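Local coordinates for N-acetylglucosaminidase (Paenibacillus barengoltzii, PDB 6INX), which probably cleaves glycans at N-acetylglucosamine residues, as a glycoside hydrolase of family 18 built on a TIM barrel, at residues Asn49-Pro54 with Thr99-Asp104; Asp40-Gly45 with Glu92-Ala97; Ser238-Asp243 with Tyr261-Thr266; Thr195-Asn200 with Gly250-Ser255. All blocks are in the same frame, centred on the assembly; numbering follows the deposited sequence.

Interaction 1: residues Asn49-Pro54 with Thr99-Asp104; sequences NLKLLP and TEYALD
L50 sets its CD1 methyl on the face of the Y101 ring, toward its CD2-CE2 side, at a junction on the outer wall of the TIM barrel, where the 3-10 turn 50-52, leading into helix 53-59, meets the turn that leads from helix 84-100 into strand 105-109. Here outer elements of the fold are joined mainly by apolar groups. In the CH-pi contact, L50 CD1 lies 3.7 Å from the Y101 ring centroid, 15° off the normal, with Y101 CE2 nearest at 3.6 Å. L50 CB approaches the CD1-CE1 side, and the two side chains cross at about a right angle.

Aliphatic contacts follow at A102, whose CB is met by L53 CB at 3.9 Å and by P54 CD at the same distance. L53 CG, anti to the carbonyl carbon (chi1 -55°), carries CD1 deeper, to 3.6 Å from L103 CD2. L53 and L103 also touch I32 of strand 29-38, so this end faces the barrel strands.

The polar link is indirect. One water donates to L50 O at 2.8 Å and accepts from A102 N at 2.9 Å, and its oxygen sits in the plane of the Y101 ring, at its edge.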
loop_
_atom_site.group_PDB
_atom_site.type_symbol
_atom_site.label_atom_id
_atom_site.label_comp_id
_atom_site.label_asym_id
_atom_site.label_seq_id
_atom_site.Cartn_x
_atom_site.Cartn_y
_atom_site.Cartn_z
ATOM N N ASN A 49 11.626 -33.766 -14.532
ATOM C CA ASN A 49 10.534 -34.700 -14.784
ATOM C C ASN A 49 9.749 -34.386 -16.054
ATOM O O ASN A 49 8.605 -34.835 -16.195
ATOM C CB ASN A 49 9.605 -34.772 -13.570
ATOM C CG ASN A 49 10.269 -35.409 -12.373
ATOM O OD1 ASN A 49 10.821 -36.504 -12.468
ATOM N ND2 ASN A 49 10.217 -34.732 -11.235
ATOM N N LEU A 50 10.344 -33.649 -16.995
ATOM C CA LEU A 50 9.609 -33.245 -18.187
ATOM C C LEU A 50 9.283 -34.416 -19.104
ATOM O O LEU A 50 8.372 -34.296 -19.932
ATOM C CB LEU A 50 10.376 -32.158 -18.943
ATOM C CG LEU A 50 10.652 -30.854 -18.177
ATOM C CD1 LEU A 50 11.197 -29.797 -19.125
ATOM C CD2 LEU A 50 9.405 -30.345 -17.457
ATOM N N LYS A 51 9.990 -35.541 -18.969
ATOM C CA LYS A 51 9.671 -36.728 -19.756
ATOM C C LYS A 51 8.364 -37.379 -19.333
ATOM O O LYS A 51 7.844 -38.223 -20.073
ATOM C CB LYS A 51 10.806 -37.754 -19.670
ATOM C CG LYS A 51 12.125 -37.290 -20.266
ATOM C CD LYS A 51 11.938 -36.663 -21.632
ATOM C CE LYS A 51 13.110 -36.990 -22.550
ATOM N NZ LYS A 51 14.305 -37.451 -21.789
ATOM N N LEU A 52 7.821 -37.003 -18.174
ATOM C CA LEU A 52 6.550 -37.530 -17.694
ATOM C C LEU A 52 5.346 -36.906 -18.386
ATOM O O LEU A 52 4.238 -37.436 -18.258
ATOM C CB LEU A 52 6.452 -37.314 -16.177
ATOM C CG LEU A 52 5.326 -37.986 -15.390
ATOM C CD1 LEU A 52 5.317 -39.492 -15.615
ATOM C CD2 LEU A 52 5.431 -37.657 -13.908
ATOM N N LEU A 53 5.532 -35.811 -19.124
ATOM C CA LEU A 53 4.384 -35.068 -19.636
ATOM C C LEU A 53 3.486 -35.850 -20.591
ATOM O O LEU A 53 2.255 -35.746 -20.449
ATOM C CB LEU A 53 4.828 -33.721 -20.223
ATOM C CG LEU A 53 5.626 -32.817 -19.283
ATOM C CD1 LEU A 53 5.845 -31.471 -19.960
ATOM C CD2 LEU A 53 4.939 -32.653 -17.929
ATOM N N PRO A 54 3.998 -36.621 -21.564
ATOM C CA PRO A 54 3.083 -37.403 -22.412
ATOM C C PRO A 54 2.135 -38.301 -21.637
ATOM O O PRO A 54 0.965 -38.421 -22.016
ATOM C CB PRO A 54 4.035 -38.197 -23.315
ATOM C CG PRO A 54 5.242 -37.317 -23.425
ATOM C CD PRO A 54 5.385 -36.674 -22.069
ATOM N N THR A 99 8.733 -27.631 -28.562
ATOM C CA THR A 99 9.079 -28.668 -29.530
ATOM C C THR A 99 9.949 -29.766 -28.942
ATOM O O THR A 99 9.920 -30.899 -29.441
ATOM C CB THR A 99 9.758 -28.068 -30.770
ATOM O OG1 THR A 99 10.916 -27.316 -30.388
ATOM C CG2 THR A 99 8.791 -27.177 -31.532
ATOM N N GLU A 100 10.708 -29.464 -27.887
ATOM C CA GLU A 100 11.533 -30.454 -27.207
ATOM C C GLU A 100 10.727 -31.312 -26.245
ATOM O O GLU A 100 11.103 -32.462 -25.985
ATOM C CB GLU A 100 12.652 -29.756 -26.428
ATOM C CG GLU A 100 13.783 -29.226 -27.286
ATOM C CD GLU A 100 14.958 -28.709 -26.457
ATOM O OE1 GLU A 100 14.749 -28.315 -25.288
ATOM O OE2 GLU A 100 16.098 -28.707 -26.974
ATOM N N TYR A 101 9.637 -30.775 -25.697
ATOM C CA TYR A 101 8.852 -31.465 -24.687
ATOM C C TYR A 101 7.373 -31.329 -25.008
ATOM O O TYR A 101 6.969 -30.509 -25.835
ATOM C CB TYR A 101 9.135 -30.894 -23.291
ATOM C CG TYR A 101 10.568 -31.054 -22.870
ATOM C CD1 TYR A 101 11.079 -32.308 -22.562
ATOM C CD2 TYR A 101 11.416 -29.959 -22.793
ATOM C CE1 TYR A 101 12.386 -32.471 -22.181
ATOM C CE2 TYR A 101 12.736 -30.110 -22.418
ATOM C CZ TYR A 101 13.214 -31.373 -22.109
ATOM O OH TYR A 101 14.524 -31.552 -21.727
ATOM N N ALA A 102 6.559 -32.123 -24.308
ATOM C CA ALA A 102 5.121 -32.138 -24.530
ATOM C C ALA A 102 4.471 -30.981 -23.786
ATOM O O ALA A 102 3.557 -31.175 -22.979
ATOM C CB ALA A 102 4.524 -33.476 -24.090
ATOM N N LEU A 103 4.958 -29.778 -24.044
ATOM C CA LEU A 103 4.431 -28.568 -23.436
ATOM C C LEU A 103 3.482 -27.891 -24.413
ATOM O O LEU A 103 3.727 -27.876 -25.624
ATOM C CB LEU A 103 5.573 -27.612 -23.093
ATOM C CG LEU A 103 6.484 -28.082 -21.962
ATOM C CD1 LEU A 103 7.805 -27.319 -21.951
ATOM C CD2 LEU A 103 5.773 -27.924 -20.627
ATOM N N ASP A 104 2.389 -27.345 -23.882
ATOM C CA ASP A 104 1.395 -26.671 -24.703
ATOM C C ASP A 104 1.608 -25.172 -24.781
ATOM O O ASP A 104 0.911 -24.501 -25.544
ATOM C CB ASP A 104 -0.008 -26.975 -24.179
ATOM C CG ASP A 104 -0.325 -28.452 -24.232
ATOM O OD1 ASP A 104 -0.140 -29.042 -25.320
ATOM O OD2 ASP A 104 -0.713 -29.042 -23.199
HETATM O O HOH W 1 7.673 -34.194 -22.613
#

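Interaction 2: residues Asp40-Gly45 with Glu92-Ala97; sequences DRIQTG and ESAVRA
R41 and I42 on the short strand 41-43 run beside E92 and S93 of the helix with N-to-C directions 31° apart and axes approaching to 7.0 Å. Strand 41-43 pairs antiparallel with barrel strand 29-38, and helix 84-100 covers it from outside.

S93 does the central work. Its OG stands between its own backbone N and carbonyl carbon, facing the strand, and accepts a nearly straight bond from I42 N at 2.8 Å; the same hydroxyl also bonds to M90 O one turn back in the helix. An alanine in place of this serine would probably leave the I42 N-H without this acceptor and release the link from M90 O to the strand. Beside the hydroxyl, I42 sends CD1 to A94 CB at 4.0 Å and touches L67 and V69 of strand 64-70. A water donates to both I42 O and S93 O, bridging the two backbone carbonyls and adding a second link between I42 and S93.

At the outer end, R41 grips E92 end-on: NH1 lies 3.0 Å and NH2 3.1 Å from the one oxygen E92 OE1, which is near the guanidinium plane. The chemistry is therefore graded, apolar toward the barrel, a shared hydroxyl in the middle, and at the exposed rim an ion pair in which a single oxygen receives two N-H groups, both bent (144° and 139°), so the charges are probably balanced without the two parallel bonds of a bidentate pair.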
loop_
_atom_site.group_PDB
_atom_site.type_symbol
_atom_site.label_atom_id
_atom_site.label_comp_id
_atom_site.label_asym_id
_atom_site.label_seq_id
_atom_site.Cartn_x
_atom_site.Cartn_y
_atom_site.Cartn_z
ATOM N N ASP A 40 19.373 -14.477 -22.105
ATOM C CA ASP A 40 18.170 -14.028 -22.800
ATOM C C ASP A 40 17.297 -15.174 -23.285
ATOM O O ASP A 40 16.414 -14.957 -24.114
ATOM C CB ASP A 40 18.463 -13.063 -23.964
ATOM C CG ASP A 40 19.069 -11.728 -23.517
ATOM O OD1 ASP A 40 19.119 -11.432 -22.307
ATOM O OD2 ASP A 40 19.492 -10.948 -24.405
ATOM N N ARG A 41 17.490 -16.390 -22.789
ATOM C CA ARG A 41 16.744 -17.551 -23.252
ATOM C C ARG A 41 16.157 -18.344 -22.087
ATOM O O ARG A 41 16.777 -18.476 -21.024
ATOM C CB ARG A 41 17.607 -18.465 -24.141
ATOM C CG ARG A 41 17.991 -17.802 -25.462
ATOM C CD ARG A 41 18.849 -18.695 -26.367
ATOM N NE ARG A 41 19.306 -17.910 -27.515
ATOM C CZ ARG A 41 18.696 -17.874 -28.698
ATOM N NH1 ARG A 41 17.609 -18.611 -28.920
ATOM N NH2 ARG A 41 19.173 -17.092 -29.661
ATOM N N ILE A 42 14.961 -18.887 -22.312
ATOM C CA ILE A 42 14.341 -19.805 -21.362
ATOM C C ILE A 42 15.177 -21.069 -21.253
ATOM O O ILE A 42 15.510 -21.704 -22.262
ATOM C CB ILE A 42 12.910 -20.131 -21.817
ATOM C CG1 ILE A 42 12.043 -18.875 -21.736
ATOM C CG2 ILE A 42 12.305 -21.219 -20.940
ATOM C CD1 ILE A 42 10.699 -19.009 -22.466
ATOM N N GLN A 43 15.504 -21.448 -20.020
ATOM C CA GLN A 43 16.328 -22.612 -19.726
ATOM C C GLN A 43 15.479 -23.676 -19.047
ATOM O O GLN A 43 14.760 -23.378 -18.089
ATOM C CB GLN A 43 17.478 -22.221 -18.798
ATOM C CG GLN A 43 18.383 -21.117 -19.325
ATOM C CD GLN A 43 19.100 -21.501 -20.605
ATOM O OE1 GLN A 43 19.381 -22.680 -20.853
ATOM N NE2 GLN A 43 19.389 -20.506 -21.441
ATOM N N THR A 44 15.581 -24.917 -19.536
ATOM C CA THR A 44 14.868 -26.053 -18.957
ATOM C C THR A 44 15.785 -27.160 -18.450
ATOM O O THR A 44 15.281 -28.159 -17.929
ATOM C CB THR A 44 13.876 -26.657 -19.967
ATOM O OG1 THR A 44 14.586 -27.101 -21.128
ATOM C CG2 THR A 44 12.824 -25.626 -20.370
ATOM N N GLY A 45 17.107 -27.010 -18.575
ATOM C CA GLY A 45 18.026 -28.101 -18.282
ATOM C C GLY A 45 18.061 -28.527 -16.829
ATOM O O GLY A 45 18.476 -29.653 -16.533
ATOM N N GLU A 92 12.381 -17.485 -29.399
ATOM C CA GLU A 92 12.954 -18.717 -29.932
ATOM C C GLU A 92 13.026 -19.808 -28.872
ATOM O O GLU A 92 12.779 -20.986 -29.162
ATOM C CB GLU A 92 14.347 -18.439 -30.510
ATOM C CG GLU A 92 14.315 -17.557 -31.736
ATOM C CD GLU A 92 15.663 -16.936 -32.045
ATOM O OE1 GLU A 92 16.650 -17.337 -31.417
ATOM O OE2 GLU A 92 15.730 -16.035 -32.901
ATOM N N SER A 93 13.380 -19.440 -27.635
ATOM C CA SER A 93 13.533 -20.443 -26.590
ATOM C C SER A 93 12.185 -20.968 -26.114
ATOM O O SER A 93 12.098 -22.103 -25.630
ATOM C CB SER A 93 14.359 -19.870 -25.435
ATOM O OG SER A 93 13.659 -18.835 -24.761
ATOM N N ALA A 94 11.127 -20.166 -26.247
ATOM C CA ALA A 94 9.789 -20.674 -25.962
ATOM C C ALA A 94 9.396 -21.721 -26.988
ATOM O O ALA A 94 8.823 -22.764 -26.641
ATOM C CB ALA A 94 8.784 -19.521 -25.967
ATOM N N VAL A 95 9.719 -21.458 -28.257
ATOM C CA VAL A 95 9.460 -22.431 -29.311
ATOM C C VAL A 95 10.268 -23.698 -29.073
ATOM O O VAL A 95 9.778 -24.812 -29.287
ATOM C CB VAL A 95 9.745 -21.806 -30.688
ATOM C CG1 VAL A 95 9.797 -22.896 -31.769
ATOM C CG2 VAL A 95 8.673 -20.774 -31.037
ATOM N N ARG A 96 11.525 -23.548 -28.635
ATOM C CA ARG A 96 12.338 -24.710 -28.297
ATOM C C ARG A 96 11.674 -25.554 -27.215
ATOM O O ARG A 96 11.605 -26.783 -27.329
ATOM C CB ARG A 96 13.736 -24.264 -27.863
ATOM C CG ARG A 96 14.661 -25.425 -27.570
ATOM C CD ARG A 96 16.043 -24.968 -27.144
ATOM N NE ARG A 96 16.977 -26.090 -27.111
ATOM C CZ ARG A 96 18.286 -25.971 -26.917
ATOM N NH1 ARG A 96 18.828 -24.775 -26.730
ATOM N NH2 ARG A 96 19.055 -27.052 -26.907
ATOM N N ALA A 97 11.136 -24.908 -26.181
ATOM C CA ALA A 97 10.505 -25.644 -25.092
ATOM C C ALA A 97 9.335 -26.485 -25.590
ATOM O O ALA A 97 9.217 -27.670 -25.248
ATOM C CB ALA A 97 10.062 -24.667 -24.003
HETATM O O HOH W 2 13.933 -23.655 -23.950
HETATM O O HOH W 3 17.645 -22.297 -24.737
#

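Interaction 3: residues Ser238-Asp243 with Tyr261-Thr266; sequences SRMWKD and YGPDFT
R239 and Y261 form an antiparallel, non-hydrogen-bonded pair whose side chains diverge at CB, yet the end of R239 comes back obliquely over one face of the Y261 ring. The CB of R239 points away from 261-266, and its CG packs on H198. A bend at chi2 (-78°) turns CD out of the extended line, and the guanidinium beyond it lies over the tyrosine. NE makes a salt bridge with D186, and NH1 bonds to G259 O. In the cation-pi contact R239 CZ lies 4.0 Å from the Y261 ring centroid, 16° off the normal. R239 NH2 is over the face toward the rim, 3.4 Å from both Y261 CE1 and Y261 CZ, and the two planes are 31° apart. An alanine here would probably leave Y261 without its cationic cover and D186 without this salt bridge.

G262 N donates to S238 O at 2.9 Å, while P263 O accepts from both S238 N at 3.1 Å and S238 OG at 2.8 Å, the hydroxyl lying on a carbonyl lone pair. On the face of S238, M240 CB rests 3.8 Å from G262 CA.

The pair belongs to an antiparallel sheet consistent with the alpha/beta insertion that many family 18 enzymes carry after the seventh barrel strand. Strand 260-264 is one of its two edge strands within the chain; S238 and M240 touch I298 of strand 297-299, and P263 packs against L268 and Y272 of helix 265-272.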
loop_
_atom_site.group_PDB
_atom_site.type_symbol
_atom_site.label_atom_id
_atom_site.label_comp_id
_atom_site.label_asym_id
_atom_site.label_seq_id
_atom_site.Cartn_x
_atom_site.Cartn_y
_atom_site.Cartn_z
ATOM N N SER A 238 0.060 -20.199 3.988
ATOM C CA SER A 238 -0.244 -19.035 4.805
ATOM C C SER A 238 0.858 -17.982 4.764
ATOM O O SER A 238 2.003 -18.243 4.399
ATOM C CB SER A 238 -0.485 -19.453 6.259
ATOM O OG SER A 238 0.697 -19.940 6.878
ATOM N N ARG A 239 0.484 -16.772 5.181
ATOM C CA ARG A 239 1.425 -15.730 5.565
ATOM C C ARG A 239 1.255 -15.493 7.059
ATOM O O ARG A 239 0.157 -15.646 7.598
ATOM C CB ARG A 239 1.139 -14.426 4.800
ATOM C CG ARG A 239 1.672 -14.409 3.357
ATOM C CD ARG A 239 3.164 -14.143 3.331
ATOM N NE ARG A 239 3.725 -14.354 2.000
ATOM C CZ ARG A 239 4.978 -14.071 1.671
ATOM N NH1 ARG A 239 5.810 -13.542 2.562
ATOM N NH2 ARG A 239 5.398 -14.316 0.439
ATOM N N MET A 240 2.351 -15.156 7.740
ATOM C CA MET A 240 2.355 -15.182 9.197
ATOM C C MET A 240 3.155 -14.020 9.759
ATOM O O MET A 240 4.241 -13.710 9.267
ATOM C CB MET A 240 2.969 -16.502 9.682
ATOM C CG MET A 240 3.100 -16.623 11.191
ATOM S SD MET A 240 3.695 -18.266 11.682
ATOM C CE MET A 240 5.362 -18.212 11.048
ATOM N N TRP A 241 2.603 -13.371 10.783
ATOM C CA TRP A 241 3.294 -12.313 11.503
ATOM C C TRP A 241 3.489 -12.734 12.956
ATOM O O TRP A 241 2.610 -13.368 13.556
ATOM C CB TRP A 241 2.484 -11.010 11.485
ATOM C CG TRP A 241 2.432 -10.279 10.170
ATOM C CD1 TRP A 241 3.145 -9.166 9.831
ATOM C CD2 TRP A 241 1.601 -10.587 9.045
ATOM N NE1 TRP A 241 2.808 -8.754 8.557
ATOM C CE2 TRP A 241 1.858 -9.607 8.055
ATOM C CE3 TRP A 241 0.666 -11.595 8.774
ATOM C CZ2 TRP A 241 1.223 -9.616 6.813
ATOM C CZ3 TRP A 241 0.022 -11.593 7.549
ATOM C CH2 TRP A 241 0.309 -10.611 6.578
ATOM N N LYS A 242 4.622 -12.337 13.532
ATOM C CA LYS A 242 4.998 -12.752 14.873
ATOM C C LYS A 242 4.951 -11.589 15.857
ATOM O O LYS A 242 5.133 -10.426 15.486
ATOM C CB LYS A 242 6.406 -13.340 14.868
ATOM C CG LYS A 242 6.555 -14.546 13.937
ATOM C CD LYS A 242 7.997 -15.029 13.904
ATOM C CE LYS A 242 8.130 -16.248 12.998
ATOM N NZ LYS A 242 9.538 -16.739 12.904
ATOM N N ASP A 243 4.702 -11.930 17.125
ATOM C CA ASP A 243 4.802 -10.980 18.232
ATOM C C ASP A 243 3.867 -9.788 18.044
ATOM O O ASP A 243 4.261 -8.625 18.168
ATOM C CB ASP A 243 6.253 -10.563 18.454
ATOM C CG ASP A 243 7.145 -11.754 18.740
ATOM O OD1 ASP A 243 6.784 -12.554 19.632
ATOM O OD2 ASP A 243 8.174 -11.898 18.058
ATOM N N TYR A 261 6.497 -16.286 5.172
ATOM C CA TYR A 261 5.714 -17.487 4.931
ATOM C C TYR A 261 5.364 -18.153 6.250
ATOM O O TYR A 261 6.188 -18.246 7.165
ATOM C CB TYR A 261 6.502 -18.475 4.074
ATOM C CG TYR A 261 6.552 -18.098 2.620
ATOM C CD1 TYR A 261 5.405 -18.105 1.834
ATOM C CD2 TYR A 261 7.753 -17.731 2.028
ATOM C CE1 TYR A 261 5.459 -17.762 0.501
ATOM C CE2 TYR A 261 7.815 -17.386 0.703
ATOM C CZ TYR A 261 6.669 -17.402 -0.061
ATOM O OH TYR A 261 6.735 -17.059 -1.389
ATOM N N GLY A 262 4.128 -18.614 6.347
ATOM C CA GLY A 262 3.716 -19.434 7.450
ATOM C C GLY A 262 3.627 -20.876 7.005
ATOM O O GLY A 262 4.127 -21.266 5.942
ATOM N N PRO A 263 2.974 -21.697 7.813
ATOM C CA PRO A 263 2.812 -23.108 7.449
ATOM C C PRO A 263 2.009 -23.269 6.163
ATOM O O PRO A 263 1.133 -22.465 5.839
ATOM C CB PRO A 263 2.055 -23.693 8.649
ATOM C CG PRO A 263 2.330 -22.728 9.786
ATOM C CD PRO A 263 2.439 -21.385 9.151
ATOM N N ASP A 264 2.320 -24.327 5.412
ATOM C CA ASP A 264 1.443 -24.677 4.305
ATOM C C ASP A 264 0.144 -25.278 4.832
ATOM O O ASP A 264 -0.014 -25.527 6.033
ATOM C CB ASP A 264 2.142 -25.576 3.277
ATOM C CG ASP A 264 2.536 -26.942 3.823
ATOM O OD1 ASP A 264 2.061 -27.365 4.893
ATOM O OD2 ASP A 264 3.344 -27.614 3.144
ATOM N N PHE A 265 -0.809 -25.505 3.929
ATOM C CA PHE A 265 -2.107 -25.983 4.395
ATOM C C PHE A 265 -2.000 -27.344 5.079
ATOM O O PHE A 265 -2.716 -27.606 6.048
ATOM C CB PHE A 265 -3.154 -25.994 3.283
ATOM C CG PHE A 265 -4.539 -26.262 3.792
ATOM C CD1 PHE A 265 -5.268 -25.256 4.398
ATOM C CD2 PHE A 265 -5.089 -27.530 3.715
ATOM C CE1 PHE A 265 -6.535 -25.490 4.892
ATOM C CE2 PHE A 265 -6.365 -27.776 4.207
ATOM C CZ PHE A 265 -7.085 -26.751 4.797
ATOM N N THR A 266 -1.128 -28.227 4.580
ATOM C CA THR A 266 -0.886 -29.497 5.272
ATOM C C THR A 266 -0.576 -29.270 6.746
ATOM O O THR A 266 -1.191 -29.881 7.631
ATOM C CB THR A 266 0.294 -30.223 4.623
ATOM O OG1 THR A 266 0.074 -30.334 3.217
ATOM C CG2 THR A 266 0.464 -31.620 5.241
#

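Interaction 4: residues Thr195-Asn200 with Gly250-Ser255; sequences TGHHTN and GLYQMS
L251 lays its CD1 methyl over one face of the H197 imidazole, 4.2 Å from the ring centroid and 26° off the normal, the two side chains crossing at about a right angle. With CG anti to the backbone N (chi1 -176°), L251 also places that CG over the centre of the next ring in sequence, Y252, 3.5 Å above its plane. The leucine thus touches two rings, H197 by CD1 and Y252 by CG. H197 is held at its far end, NE2 bonding to D283 OD2, and one water accepts from H197 N at 2.9 Å and bonds to Y252 OH at 3.0 Å, lying at the edge of the tyrosine ring in its plane.

The second centre is the hydroxyl of T195. OG1 stands between the backbone N and the carbonyl carbon (chi1 66°) and donates to G250 O at 2.6 Å, on a lone pair in the carbonyl plane. It accepts from Q253 N at 3.1 Å, and more weakly from Y252 N, whose geometry is strongly bent. T195 N completes the grip by donating to Q253 O at 2.9 Å. One side chain thus gathers three consecutive peptide groups, an instance of one hydroxyl binding several peptide groups of an irregular loop.

The contact joins a loop following barrel strand 179-183 to one between strands 237-241 and 260-264. Both T195 and L251 lie against F297 of strand 297-299, T195 also packs on W241 of strand 237-241, and Y252 touches E117 of the second subunit.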
loop_
_atom_site.group_PDB
_atom_site.type_symbol
_atom_site.label_atom_id
_atom_site.label_comp_id
_atom_site.label_asym_id
_atom_site.label_seq_id
_atom_site.Cartn_x
_atom_site.Cartn_y
_atom_site.Cartn_z
ATOM N N THR A 195 -0.552 -6.712 10.152
ATOM C CA THR A 195 -1.194 -7.967 9.805
ATOM C C THR A 195 -2.419 -7.722 8.929
ATOM O O THR A 195 -3.027 -6.641 8.923
ATOM C CB THR A 195 -1.624 -8.744 11.051
ATOM O OG1 THR A 195 -2.660 -8.029 11.746
ATOM C CG2 THR A 195 -0.456 -8.960 12.000
ATOM N N GLY A 196 -2.768 -8.749 8.168
ATOM C CA GLY A 196 -3.970 -8.712 7.363
ATOM C C GLY A 196 -4.057 -9.976 6.533
ATOM O O GLY A 196 -3.239 -10.881 6.669
ATOM N N HIS A 197 -5.058 -10.009 5.667
ATOM C CA HIS A 197 -5.314 -11.200 4.867
ATOM C C HIS A 197 -4.446 -11.179 3.617
ATOM O O HIS A 197 -4.453 -10.196 2.875
ATOM C CB HIS A 197 -6.777 -11.191 4.443
ATOM C CG HIS A 197 -7.737 -11.158 5.591
ATOM N ND1 HIS A 197 -7.746 -12.121 6.576
ATOM C CD2 HIS A 197 -8.710 -10.274 5.916
ATOM C CE1 HIS A 197 -8.690 -11.836 7.458
ATOM N NE2 HIS A 197 -9.291 -10.721 7.079
ATOM N N HIS A 198 -3.751 -12.285 3.342
ATOM C CA HIS A 198 -2.853 -12.293 2.190
ATOM C C HIS A 198 -3.542 -12.680 0.892
ATOM O O HIS A 198 -3.005 -12.406 -0.187
ATOM C CB HIS A 198 -1.574 -13.105 2.488
ATOM C CG HIS A 198 -1.632 -14.555 2.104
ATOM N ND1 HIS A 198 -1.127 -15.029 0.913
ATOM C CD2 HIS A 198 -2.024 -15.647 2.804
ATOM C CE1 HIS A 198 -1.255 -16.342 0.870
ATOM N NE2 HIS A 198 -1.800 -16.743 2.005
ATOM N N THR A 199 -4.723 -13.285 0.973
ATOM C CA THR A 199 -5.386 -13.819 -0.207
ATOM C C THR A 199 -6.900 -13.604 -0.104
ATOM O O THR A 199 -7.706 -14.458 -0.483
ATOM C CB THR A 199 -4.923 -15.258 -0.467
ATOM O OG1 THR A 199 -5.390 -15.718 -1.741
ATOM C CG2 THR A 199 -5.337 -16.220 0.653
ATOM N N ASN A 200 -7.288 -12.418 0.363
ATOM C CA ASN A 200 -8.681 -12.126 0.685
ATOM C C ASN A 200 -9.522 -11.798 -0.544
ATOM O O ASN A 200 -9.129 -11.000 -1.399
ATOM C CB ASN A 200 -8.770 -10.945 1.660
ATOM C CG ASN A 200 -8.006 -9.698 1.182
ATOM O OD1 ASN A 200 -6.849 -9.780 0.729
ATOM N ND2 ASN A 200 -8.645 -8.526 1.313
ATOM N N GLY A 250 -5.715 -10.131 16.704
ATOM C CA GLY A 250 -4.488 -10.068 15.928
ATOM C C GLY A 250 -4.601 -9.366 14.588
ATOM O O GLY A 250 -3.575 -9.205 13.916
ATOM N N LEU A 251 -5.801 -8.963 14.170
ATOM C CA LEU A 251 -6.045 -8.443 12.831
ATOM C C LEU A 251 -5.791 -6.939 12.798
ATOM O O LEU A 251 -6.293 -6.195 13.648
ATOM C CB LEU A 251 -7.484 -8.757 12.419
ATOM C CG LEU A 251 -7.910 -8.379 11.003
ATOM C CD1 LEU A 251 -7.139 -9.182 9.973
ATOM C CD2 LEU A 251 -9.399 -8.615 10.817
ATOM N N TYR A 252 -4.976 -6.504 11.837
ATOM C CA TYR A 252 -4.631 -5.087 11.659
ATOM C C TYR A 252 -3.818 -4.558 12.838
ATOM O O TYR A 252 -4.016 -3.436 13.308
ATOM C CB TYR A 252 -5.841 -4.201 11.312
ATOM C CG TYR A 252 -6.678 -4.802 10.212
ATOM C CD1 TYR A 252 -6.074 -5.442 9.138
ATOM C CD2 TYR A 252 -8.058 -4.778 10.265
ATOM C CE1 TYR A 252 -6.818 -6.015 8.139
ATOM C CE2 TYR A 252 -8.814 -5.358 9.261
ATOM C CZ TYR A 252 -8.179 -5.981 8.206
ATOM O OH TYR A 252 -8.905 -6.581 7.199
ATOM N N GLN A 253 -2.894 -5.388 13.317
ATOM C CA GLN A 253 -1.973 -5.069 14.393
ATOM C C GLN A 253 -0.555 -5.002 13.847
ATOM O O GLN A 253 -0.225 -5.608 12.822
ATOM C CB GLN A 253 -2.024 -6.145 15.481
ATOM C CG GLN A 253 -3.402 -6.351 16.086
ATOM C CD GLN A 253 -3.970 -5.079 16.661
ATOM O OE1 GLN A 253 -3.338 -4.420 17.488
ATOM N NE2 GLN A 253 -5.162 -4.707 16.205
ATOM N N MET A 254 0.303 -4.288 14.569
ATOM C CA MET A 254 1.670 -4.080 14.117
ATOM C C MET A 254 2.587 -5.129 14.736
ATOM O O MET A 254 2.603 -5.317 15.957
ATOM C CB MET A 254 2.166 -2.680 14.484
ATOM C CG MET A 254 3.486 -2.314 13.785
ATOM S SD MET A 254 4.270 -0.842 14.459
ATOM C CE MET A 254 3.465 0.421 13.492
ATOM N N SER A 255 3.349 -5.813 13.881
ATOM C CA SER A 255 4.408 -6.733 14.242
ATOM C C SER A 255 5.755 -6.024 14.152
ATOM O O SER A 255 5.905 -5.062 13.391
ATOM C CB SER A 255 4.417 -7.897 13.244
ATOM O OG SER A 255 5.496 -8.781 13.499
HETATM O O HOH W 4 -6.865 -7.722 5.246
#

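How the interactions relate
From the N terminus, 40-45 and then 49-54 find partners in the second half of helix 84-100 and just beyond it: interaction 2 closes first, at 92-97, then interaction 1 at 99-104, so the loops cross rather than nest. They touch where L103 meets A97 and T44 meets L50 and Y101. Interaction 2 ties short strand 41-43 to helix 84-100, and interaction 1 ties the lead-in to helix 53-59 to the turn after that helix. Later, 195-200 opens interaction 4, 238-243 opens interaction 3, and 250-255 and 261-266 close them in turn, another crossing. These touch near W241 and S255, tying a barrel loop to the insertion sheet. Interactions 1 and 3 stay about 17 Å apart between nearest atoms.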